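Local coordinates for Alpha/beta hydrolase (Paenibacillus sp. VTT E-133280, PDB 6TJ2), which probably hydrolyses ester bonds, with methyl salicylate the likely substrate, as an extracellular alpha/beta-hydrolase related to tobacco salicylic acid binding protein 2, at residues I175-F179 with P180-D184; G120-I123 with Q124-Q128. One frame throughout, in Å; residues are numbered along the deposited sequence.

Contact 1: I175-F179 with P180-D184; sequences ITLPF and PLFRD
Phe-179 and Arg-183 meet one turn apart in a local contact at the start of helix 179-185, after a three-residue link from strand 174-175. Pro-178 is the N-cap residue, and its carbonyl O takes the first helical bond, from Phe-182 N at 3.0 Å and an N-H...O angle of 170°. The next, from Arg-183 N to Phe-179 O, is shorter at 2.7 Å. The anti position of CG relative to the backbone N (chi1 -179°) carries the Phe-179 ring out from the helix, beside Arg-183, whose CB lies over one face, offset toward the rim, as a CH-pi contact 4.0 Å from the ring centroid. The two side chains run the same way; Arg-183 CG follows CB and reaches Phe-179 CZ at 3.8 Å. Beyond the ring, Arg-183 NH2 bonds to Ala-190 O and to Asp-285 O of the second subunit; Asp-184 makes salt bridges with Arg-136 and Arg-256 of that subunit. On the inner side, Leu-177 CD1 comes in at the edge of the Phe-182 ring, 3.9 Å from Phe-182 CD1, the side chains crossing at about a right angle. Tyr-199 of helix 192-200 meets both phenylalanine rings. This is a helix N-terminus with proline at the N-cap position, in the helical cap region inserted between core strands 134-139 and 226-231 of an alpha/beta-hydrolase.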
loop_
_atom_site.group_PDB
_atom_site.type_symbol
_atom_site.label_atom_id
_atom_site.label_comp_id
_atom_site.label_asym_id
_atom_site.label_seq_id
_atom_site.Cartn_x
_atom_site.Cartn_y
_atom_site.Cartn_z
ATOM N N ILE A 175 13.004 28.341 4.072
ATOM C CA ILE A 175 11.757 27.879 3.441
ATOM C C ILE A 175 10.701 27.785 4.514
ATOM O O ILE A 175 10.857 27.053 5.502
ATOM C CB ILE A 175 11.960 26.499 2.795
ATOM C CG1 ILE A 175 12.961 26.600 1.641
ATOM C CG2 ILE A 175 10.621 25.948 2.334
ATOM C CD1 ILE A 175 13.455 25.232 1.135
ATOM N N THR A 176 9.627 28.535 4.308
ATOM C CA THR A 176 8.423 28.454 5.146
ATOM C C THR A 176 7.373 27.673 4.377
ATOM O O THR A 176 6.999 28.114 3.275
ATOM C CB THR A 176 7.913 29.831 5.559
ATOM O OG1 THR A 176 8.956 30.521 6.260
ATOM C CG2 THR A 176 6.673 29.749 6.417
ATOM N N LEU A 177 6.907 26.569 4.909
ATOM C CA LEU A 177 5.857 25.807 4.249
ATOM C C LEU A 177 4.575 26.609 4.262
ATOM O O LEU A 177 4.180 27.048 5.328
ATOM C CB LEU A 177 5.589 24.483 4.962
ATOM C CG LEU A 177 6.732 23.495 5.004
ATOM C CD1 LEU A 177 6.364 22.315 5.912
ATOM C CD2 LEU A 177 7.070 23.088 3.593
ATOM N N PRO A 178 3.854 26.805 3.161
ATOM C CA PRO A 178 2.537 27.422 3.199
ATOM C C PRO A 178 1.599 26.538 4.010
ATOM O O PRO A 178 1.674 25.291 3.888
ATOM C CB PRO A 178 2.078 27.555 1.752
ATOM C CG PRO A 178 3.367 27.448 0.977
ATOM C CD PRO A 178 4.308 26.597 1.794
ATOM N N PHE A 179 0.631 27.111 4.694
ATOM C CA PHE A 179 -0.251 26.314 5.566
ATOM C C PHE A 179 -1.109 25.370 4.733
ATOM O O PHE A 179 -1.303 24.207 5.156
ATOM C CB PHE A 179 -1.126 27.206 6.457
ATOM C CG PHE A 179 -2.016 26.423 7.382
ATOM C CD1 PHE A 179 -1.510 25.524 8.305
ATOM C CD2 PHE A 179 -3.392 26.480 7.276
ATOM C CE1 PHE A 179 -2.328 24.759 9.118
ATOM C CE2 PHE A 179 -4.219 25.720 8.110
ATOM C CZ PHE A 179 -3.685 24.842 9.012
ATOM N N PRO A 180 -1.670 25.741 3.572
ATOM C CA PRO A 180 -2.538 24.773 2.876
ATOM C C PRO A 180 -1.758 23.506 2.510
ATOM O O PRO A 180 -2.254 22.366 2.679
ATOM C CB PRO A 180 -3.045 25.557 1.662
ATOM C CG PRO A 180 -3.036 27.015 2.144
ATOM C CD PRO A 180 -1.735 27.059 2.920
ATOM N N LEU A 181 -0.544 23.615 2.018
ATOM C CA LEU A 181 0.364 22.496 1.707
ATOM C C LEU A 181 0.618 21.719 2.978
ATOM O O LEU A 181 0.484 20.460 2.984
ATOM C CB LEU A 181 1.683 22.992 1.114
ATOM C CG LEU A 181 2.674 21.896 0.773
ATOM C CD1 LEU A 181 2.211 20.999 -0.361
ATOM C CD2 LEU A 181 4.050 22.470 0.493
ATOM N N PHE A 182 0.984 22.344 4.058
ATOM C CA PHE A 182 1.228 21.679 5.317
ATOM C C PHE A 182 -0.001 20.915 5.786
ATOM O O PHE A 182 0.096 19.700 6.148
ATOM C CB PHE A 182 1.699 22.708 6.351
ATOM C CG PHE A 182 1.966 22.131 7.713
ATOM C CD1 PHE A 182 3.194 21.585 8.033
ATOM C CD2 PHE A 182 1.006 22.155 8.708
ATOM C CE1 PHE A 182 3.462 21.096 9.303
ATOM C CE2 PHE A 182 1.271 21.646 9.968
ATOM C CZ PHE A 182 2.490 21.095 10.249
ATOM N N ARG A 183 -1.141 21.594 5.787
ATOM C CA ARG A 183 -2.384 21.020 6.352
ATOM C C ARG A 183 -2.735 19.749 5.588
ATOM O O ARG A 183 -3.204 18.774 6.194
ATOM C CB ARG A 183 -3.478 22.092 6.335
ATOM C CG ARG A 183 -4.708 21.690 7.167
ATOM C CD ARG A 183 -5.700 20.905 6.328
ATOM N NE ARG A 183 -6.796 20.417 7.150
ATOM C CZ ARG A 183 -6.782 19.320 7.888
ATOM N NH1 ARG A 183 -5.720 18.543 7.980
ATOM N NH2 ARG A 183 -7.832 18.982 8.601
ATOM N N ASP A 184 -2.670 19.820 4.279
ATOM C CA ASP A 184 -3.164 18.733 3.416
ATOM C C ASP A 184 -2.104 17.672 3.105
ATOM O O ASP A 184 -2.537 16.595 2.681
ATOM C CB ASP A 184 -3.891 19.266 2.178
ATOM C CG ASP A 184 -5.319 19.718 2.466
ATOM O OD1 ASP A 184 -5.876 19.365 3.484
ATOM O OD2 ASP A 184 -5.864 20.324 1.521
#

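Contact 2: G120-I123 with Q124-Q128; sequences GSVI and QTVSQ
Gln-124 folds back over Gly-120 and Ser-121, one turn earlier in helix 119-129, the helix that follows the probable nucleophile elbow and links strands 111-117 and 134-139 in a beta-alpha-beta crossover. Its CB lies 3.4 Å from Ser-121 O. The next atom, CG, stands anti to the carbonyl carbon (chi1 -70°), which brings it to 3.3 Å from Gly-120 O, the oxygen that accepts the hydrogen bond from Gln-124 N. The step from CB to CG leads back toward the helix start; from CG the extended chain leads away from the axis, and CD passes Gly-120 O at a longer range. At the tip OE1 rests 3.4 Å from Ser-121 CA, with Ser-121 CB somewhat farther off, while NE2 points away from the helix axis and donates to Pro-145 O, a bond that helps fix the amide's rotation. Phe-139 of strand 134-139 and Phe-219 and Tyr-220 of helix 217-221 pack around this side chain.

Along another side of the helix Val-122 CG1 meets Val-126 CG2 at 3.9 Å, facing helix 92-105, where Ile-95, Val-99 and Ile-103 receive the two valines. Val-122 O is held by Val-126 N at 2.8 Å, and Thr-125 OG1 also approaches this oxygen, although its hydroxyl is bonded to Thr-96 OG1 of the neighbouring helix as well. Ser-121 OG is hydrogen-bonded to Phe-118 O, three residues earlier, and to His-92 NE2 of helix 92-105. Near the end of the helix Ser-127 bends its hydroxyl back over its own backbone, chi1 73°, and OG donates to Gln-124 O at 2.8 Å, approaching from above the carbonyl plane.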
loop_
_atom_site.group_PDB
_atom_site.type_symbol
_atom_site.label_atom_id
_atom_site.label_comp_id
_atom_site.label_asym_id
_atom_site.label_seq_id
_atom_site.Cartn_x
_atom_site.Cartn_y
_atom_site.Cartn_z
ATOM N N GLY A 120 16.698 11.603 8.071
ATOM C CA GLY A 120 17.353 10.445 7.443
ATOM C C GLY A 120 18.707 10.770 6.865
ATOM O O GLY A 120 19.638 9.945 6.946
ATOM N N SER A 121 18.847 11.944 6.278
ATOM C CA SER A 121 20.159 12.347 5.730
ATOM C C SER A 121 21.177 12.579 6.841
ATOM O O SER A 121 22.384 12.250 6.664
ATOM C CB SER A 121 20.079 13.527 4.815
ATOM O OG SER A 121 19.824 14.729 5.499
ATOM N N VAL A 122 20.728 13.054 7.979
ATOM C CA VAL A 122 21.570 13.300 9.157
ATOM C C VAL A 122 21.992 11.979 9.781
ATOM O O VAL A 122 23.176 11.825 10.150
ATOM C CB VAL A 122 20.846 14.211 10.145
ATOM C CG1 VAL A 122 21.739 14.439 11.367
ATOM C CG2 VAL A 122 20.470 15.544 9.493
ATOM N N ILE A 123 21.102 10.998 9.903
ATOM C CA ILE A 123 21.558 9.700 10.441
ATOM C C ILE A 123 22.570 9.061 9.496
ATOM O O ILE A 123 23.512 8.369 9.967
ATOM C CB ILE A 123 20.444 8.745 10.872
ATOM C CG1 ILE A 123 19.682 8.156 9.685
ATOM C CG2 ILE A 123 19.539 9.470 11.862
ATOM C CD1 ILE A 123 18.428 7.403 10.079
ATOM N N GLN A 124 22.433 9.260 8.162
ATOM C CA GLN A 124 23.465 8.734 7.236
ATOM C C GLN A 124 24.820 9.362 7.543
ATOM O O GLN A 124 25.826 8.630 7.661
ATOM C CB GLN A 124 23.055 8.992 5.795
ATOM C CG GLN A 124 21.872 8.159 5.303
ATOM C CD GLN A 124 21.454 8.639 3.935
ATOM O OE1 GLN A 124 21.218 9.852 3.743
ATOM N NE2 GLN A 124 21.399 7.733 2.954
ATOM N N THR A 125 24.897 10.675 7.591
ATOM C CA THR A 125 26.184 11.353 7.721
ATOM C C THR A 125 26.746 11.175 9.122
ATOM O O THR A 125 27.985 10.988 9.265
ATOM C CB THR A 125 26.076 12.807 7.311
ATOM O OG1 THR A 125 25.086 13.454 8.102
ATOM C CG2 THR A 125 25.797 12.980 5.839
ATOM N N VAL A 126 25.900 11.067 10.130
ATOM C CA VAL A 126 26.366 10.774 11.493
ATOM C C VAL A 126 26.960 9.370 11.584
ATOM O O VAL A 126 28.050 9.179 12.160
ATOM C CB VAL A 126 25.258 10.999 12.521
ATOM C CG1 VAL A 126 25.590 10.437 13.901
ATOM C CG2 VAL A 126 24.927 12.494 12.618
ATOM N N SER A 127 26.282 8.388 10.990
ATOM C CA SER A 127 26.736 6.993 11.059
ATOM C C SER A 127 28.092 6.850 10.408
ATOM O O SER A 127 28.828 5.940 10.848
ATOM C CB SER A 127 25.719 6.069 10.498
ATOM O OG SER A 127 25.703 6.187 9.103
ATOM N N GLN A 128 28.462 7.712 9.449
ATOM C CA GLN A 128 29.814 7.651 8.798
ATOM C C GLN A 128 30.924 7.936 9.783
ATOM O O GLN A 128 32.088 7.504 9.542
ATOM C CB GLN A 128 29.874 8.663 7.646
ATOM C CG GLN A 128 28.939 8.228 6.565
ATOM C CD GLN A 128 29.042 9.016 5.292
ATOM O OE1 GLN A 128 29.231 10.246 5.282
ATOM N NE2 GLN A 128 28.720 8.358 4.247
#

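In the fold
From the N terminus, the chain first builds strands 46-50, 73-75 and 111-117 of the parallel sheet and then enters contact 2, which lies wholly within helix 119-129 and leads on to strand 134-139. Contact 1 follows at the junction between strand 174-175 and helix 179-185, before the chain returns to the sheet at strand 226-231. The two are in series, without nesting or crossing, and neither closes a long loop: contact 1 starts a helix, and contact 2 spans successive turns of one. The centres of contacts 1 and 2 lie about 26 Å apart, on opposite sides of the chain's centre. Contact 2 belongs to the buried core, whereas contact 1 belongs to the helical insertion and reaches the second subunit.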